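Local atomic coordinates of extracellular solute-binding protein family 5 (Brucella melitensis, PDB entry 4ONY), a protein that probably binds peptides or related solutes in the periplasm and delivers them to an ABC transporter for uptake. Residues Pro495-Arg508 with Val519-Leu532. Numbering follows the deposited sequence.
Sequences PGNEQWLRWGSASR and VADPAVDAMIEALL
Asp525 grips Ser505 with both carboxylate oxygens. Its OD1 accepts from Ser505 N at 3.0 Å, its OD2 takes the hydroxyl proton of Ser505 OG at 2.6 Å, and each oxygen uses its syn lone pair. The serine can close this fork because OG stands between its own backbone N and carbonyl carbon (chi1 63°). Ser505 directly follows Gly504, where the chain leaves helix 499-503. A water joins the same cluster: it lies 2.8 Å from Asp525 OD1 and 2.7 Å from Trp503 O, its protons shared among several acceptors, and accepts from Asp521 N. Asp521 in turn caps helix 522-533, its OD1 accepting from Ala523 N at 2.9 Å from above the carboxylate plane. Ser507 OG donates, in the carbonyl plane, to a lone pair of Gly504 O and is also bonded to Asn515 ND2, while Arg508 lays its CD against Ala520 CB and sends NH1 to Gly518 O.

Mostly apolar packing joins the remainder, where the axes of helices 499-503 and 522-532 run nearly antiparallel, 167° apart. The Trp500 side chain is a knob among Asp525, Ile528, Glu529 and Leu532. Ile528 CG2 makes a CH-pi contact over the six-membered ring of Trp500, 3.6 Å from the centroid, and Glu529 CG meets the ring edge in plane. Trp503 sets CB against Val524 CG1 and receives Val519 CG2 at its ring edge, 3.7 Å from CE3. Leu532 CD2 touches Asn497 OD1; the ND2 of the same amide bonds Asp178 OD2. The pair packs on the lobe built around the six-stranded mixed sheet, Trp503 resting on Leu489 of strand 484-489. The chemistry implies one continuous join: Asp525 ties helix 522-533 to the chain just past helix 499-503, and CH-pi and aliphatic packing extend it along the helices.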
# COMPACT_ATOMS: atom_id res chain seq x y z
N PRO A 495 3.02 8.58 4.03
CA PRO A 495 3.66 9.08 2.85
C PRO A 495 5.01 9.70 3.23
O PRO A 495 5.15 10.36 4.28
CB PRO A 495 2.66 10.09 2.32
CG PRO A 495 1.89 10.53 3.50
CD PRO A 495 1.78 9.28 4.33
N GLY A 496 6.00 9.44 2.38
CA GLY A 496 7.37 9.88 2.61
C GLY A 496 8.10 10.20 1.31
O GLY A 496 7.54 10.87 0.42
N ASN A 497 9.35 9.75 1.20
CA ASN A 497 10.24 10.10 0.10
C ASN A 497 9.71 9.72 -1.28
O ASN A 497 9.99 10.44 -2.25
CB ASN A 497 11.61 9.45 0.31
CG ASN A 497 12.30 9.97 1.57
OD1 ASN A 497 12.15 11.14 1.93
ND2 ASN A 497 12.98 9.08 2.30
N GLU A 498 8.92 8.64 -1.37
CA GLU A 498 8.31 8.24 -2.64
C GLU A 498 7.42 9.35 -3.26
O GLU A 498 7.18 9.38 -4.47
CB GLU A 498 7.59 6.88 -2.50
CG GLU A 498 6.20 6.94 -1.84
CD GLU A 498 6.23 7.35 -0.38
OE1 GLU A 498 7.27 7.15 0.30
OE2 GLU A 498 5.20 7.88 0.12
N GLN A 499 6.95 10.31 -2.45
CA GLN A 499 6.13 11.35 -3.00
C GLN A 499 6.87 12.21 -4.05
O GLN A 499 6.24 12.68 -4.99
CB GLN A 499 5.53 12.24 -1.91
CG GLN A 499 4.67 11.55 -0.86
CD GLN A 499 3.46 10.81 -1.43
OE1 GLN A 499 3.31 9.61 -1.21
NE2 GLN A 499 2.64 11.48 -2.16
N TRP A 500 8.20 12.37 -3.92
CA TRP A 500 8.96 13.10 -4.90
C TRP A 500 8.86 12.53 -6.31
O TRP A 500 8.84 13.28 -7.26
CB TRP A 500 10.46 13.17 -4.52
CG TRP A 500 10.77 14.03 -3.33
CD1 TRP A 500 11.36 13.63 -2.16
CD2 TRP A 500 10.52 15.43 -3.19
NE1 TRP A 500 11.44 14.69 -1.30
CE2 TRP A 500 10.98 15.81 -1.93
CE3 TRP A 500 9.96 16.41 -4.03
CZ2 TRP A 500 10.91 17.15 -1.47
CZ3 TRP A 500 9.87 17.73 -3.57
CH2 TRP A 500 10.36 18.09 -2.30
N LEU A 501 8.86 11.21 -6.46
CA LEU A 501 8.84 10.61 -7.80
C LEU A 501 7.43 10.51 -8.37
O LEU A 501 7.27 10.27 -9.58
CB LEU A 501 9.58 9.27 -7.83
CG LEU A 501 11.11 9.46 -7.92
CD1 LEU A 501 11.84 8.16 -7.59
CD2 LEU A 501 11.56 9.95 -9.30
N ARG A 502 6.43 10.74 -7.54
CA ARG A 502 5.06 10.81 -8.00
C ARG A 502 4.66 12.19 -8.44
O ARG A 502 3.90 12.33 -9.40
CB ARG A 502 4.10 10.44 -6.89
CG ARG A 502 4.20 9.02 -6.46
CD ARG A 502 3.21 8.72 -5.34
NE ARG A 502 3.38 7.33 -4.93
CZ ARG A 502 2.63 6.72 -4.04
NH1 ARG A 502 1.66 7.37 -3.43
NH2 ARG A 502 2.90 5.47 -3.73
N TRP A 503 5.05 13.19 -7.65
CA TRP A 503 4.50 14.55 -7.76
C TRP A 503 5.54 15.70 -7.84
O TRP A 503 5.17 16.83 -8.14
CB TRP A 503 3.63 14.85 -6.53
CG TRP A 503 2.59 13.85 -6.22
CD1 TRP A 503 2.50 13.04 -5.13
CD2 TRP A 503 1.42 13.57 -7.01
NE1 TRP A 503 1.34 12.27 -5.20
CE2 TRP A 503 0.66 12.59 -6.33
CE3 TRP A 503 0.93 14.07 -8.22
CZ2 TRP A 503 -0.54 12.09 -6.82
CZ3 TRP A 503 -0.30 13.59 -8.70
CH2 TRP A 503 -1.01 12.60 -8.00
N GLY A 504 6.81 15.39 -7.57
CA GLY A 504 7.83 16.39 -7.46
C GLY A 504 8.15 17.01 -8.80
O GLY A 504 8.14 16.33 -9.83
N SER A 505 8.46 18.29 -8.79
CA SER A 505 8.61 18.99 -10.06
C SER A 505 9.81 18.47 -10.87
O SER A 505 9.71 18.32 -12.08
CB SER A 505 8.63 20.51 -9.84
OG SER A 505 9.75 20.82 -9.08
N ALA A 506 10.89 18.05 -10.23
CA ALA A 506 12.01 17.45 -10.98
C ALA A 506 11.59 16.12 -11.68
O ALA A 506 12.02 15.87 -12.80
CB ALA A 506 13.23 17.23 -10.09
N SER A 507 10.69 15.33 -11.11
CA SER A 507 10.31 14.09 -11.76
C SER A 507 9.47 14.26 -13.05
O SER A 507 9.31 13.31 -13.83
CB SER A 507 9.59 13.19 -10.78
OG SER A 507 8.34 13.73 -10.45
N ARG A 508 8.90 15.44 -13.28
CA ARG A 508 8.09 15.65 -14.48
C ARG A 508 8.89 15.35 -15.74
O ARG A 508 8.35 14.85 -16.69
CB ARG A 508 7.56 17.08 -14.54
CG ARG A 508 6.93 17.48 -15.88
CD ARG A 508 6.47 18.91 -15.80
NE ARG A 508 6.24 19.50 -17.11
CZ ARG A 508 5.07 19.83 -17.63
NH1 ARG A 508 3.91 19.60 -17.00
NH2 ARG A 508 5.05 20.41 -18.82
N VAL A 519 3.08 16.76 -12.97
CA VAL A 519 2.94 17.84 -11.98
C VAL A 519 4.30 18.51 -11.76
O VAL A 519 5.32 17.81 -11.62
CB VAL A 519 2.41 17.26 -10.66
CG1 VAL A 519 2.24 18.36 -9.62
CG2 VAL A 519 1.08 16.59 -10.91
N ALA A 520 4.31 19.85 -11.76
CA ALA A 520 5.50 20.66 -11.42
C ALA A 520 5.07 22.01 -10.88
O ALA A 520 4.83 22.96 -11.63
CB ALA A 520 6.44 20.86 -12.62
N ASP A 521 4.93 22.08 -9.57
CA ASP A 521 4.30 23.21 -8.93
C ASP A 521 5.06 23.39 -7.63
O ASP A 521 5.14 22.48 -6.81
CB ASP A 521 2.84 22.93 -8.63
CG ASP A 521 2.11 24.13 -8.04
OD1 ASP A 521 2.76 25.07 -7.55
OD2 ASP A 521 0.85 24.10 -8.01
N PRO A 522 5.64 24.57 -7.44
CA PRO A 522 6.31 24.80 -6.16
C PRO A 522 5.42 24.56 -4.93
O PRO A 522 5.96 24.30 -3.86
CB PRO A 522 6.72 26.28 -6.24
CG PRO A 522 6.76 26.60 -7.72
CD PRO A 522 5.73 25.72 -8.38
N ALA A 523 4.10 24.72 -5.03
CA ALA A 523 3.25 24.46 -3.85
C ALA A 523 3.28 22.98 -3.50
O ALA A 523 3.29 22.61 -2.32
CB ALA A 523 1.83 24.94 -4.07
N VAL A 524 3.27 22.12 -4.52
CA VAL A 524 3.33 20.68 -4.29
C VAL A 524 4.67 20.37 -3.63
O VAL A 524 4.73 19.67 -2.61
CB VAL A 524 3.19 19.88 -5.61
CG1 VAL A 524 3.60 18.42 -5.41
CG2 VAL A 524 1.78 19.99 -6.19
N ASP A 525 5.75 20.86 -4.22
CA ASP A 525 7.07 20.60 -3.66
C ASP A 525 7.14 21.04 -2.21
O ASP A 525 7.68 20.33 -1.36
CB ASP A 525 8.17 21.27 -4.45
CG ASP A 525 8.29 20.74 -5.90
OD1 ASP A 525 7.70 19.74 -6.29
OD2 ASP A 525 9.00 21.36 -6.68
N ALA A 526 6.59 22.21 -1.91
CA ALA A 526 6.63 22.75 -0.53
C ALA A 526 5.82 21.88 0.47
O ALA A 526 6.24 21.72 1.62
CB ALA A 526 6.11 24.18 -0.49
N MET A 527 4.69 21.32 0.04
CA MET A 527 3.92 20.46 0.95
C MET A 527 4.64 19.12 1.21
O MET A 527 4.56 18.58 2.28
CB MET A 527 2.49 20.22 0.43
CG MET A 527 1.62 21.49 0.36
SD MET A 527 1.65 22.64 1.77
CE MET A 527 2.93 23.77 1.28
N ILE A 528 5.35 18.60 0.20
CA ILE A 528 6.16 17.39 0.38
C ILE A 528 7.29 17.70 1.39
O ILE A 528 7.56 16.90 2.33
CB ILE A 528 6.74 16.85 -0.94
CG1 ILE A 528 5.61 16.37 -1.85
CG2 ILE A 528 7.72 15.68 -0.69
CD1 ILE A 528 6.08 16.10 -3.29
N GLU A 529 7.93 18.85 1.23
CA GLU A 529 8.96 19.25 2.21
C GLU A 529 8.38 19.30 3.62
O GLU A 529 8.99 18.83 4.55
CB GLU A 529 9.60 20.59 1.86
CG GLU A 529 10.39 20.54 0.58
CD GLU A 529 10.75 21.91 0.03
OE1 GLU A 529 10.87 22.86 0.88
OE2 GLU A 529 10.95 21.98 -1.21
N ALA A 530 7.19 19.90 3.75
CA ALA A 530 6.56 20.06 5.04
C ALA A 530 6.21 18.71 5.65
O ALA A 530 6.44 18.51 6.82
CB ALA A 530 5.31 20.91 4.92
N LEU A 531 5.68 17.77 4.87
CA LEU A 531 5.33 16.47 5.47
C LEU A 531 6.59 15.70 5.87
O LEU A 531 6.59 15.00 6.89
CB LEU A 531 4.36 15.63 4.63
CG LEU A 531 4.87 15.01 3.33
CD1 LEU A 531 5.46 13.63 3.57
CD2 LEU A 531 3.80 14.91 2.30
N LEU A 532 7.66 15.89 5.15
CA LEU A 532 8.92 15.30 5.54
C LEU A 532 9.58 15.99 6.75
O LEU A 532 10.26 15.34 7.47
CB LEU A 532 9.89 15.27 4.36
CG LEU A 532 9.48 14.38 3.19
CD1 LEU A 532 10.37 14.60 1.97
CD2 LEU A 532 9.60 12.92 3.62
O HOH W 1 5.58 19.46 -8.17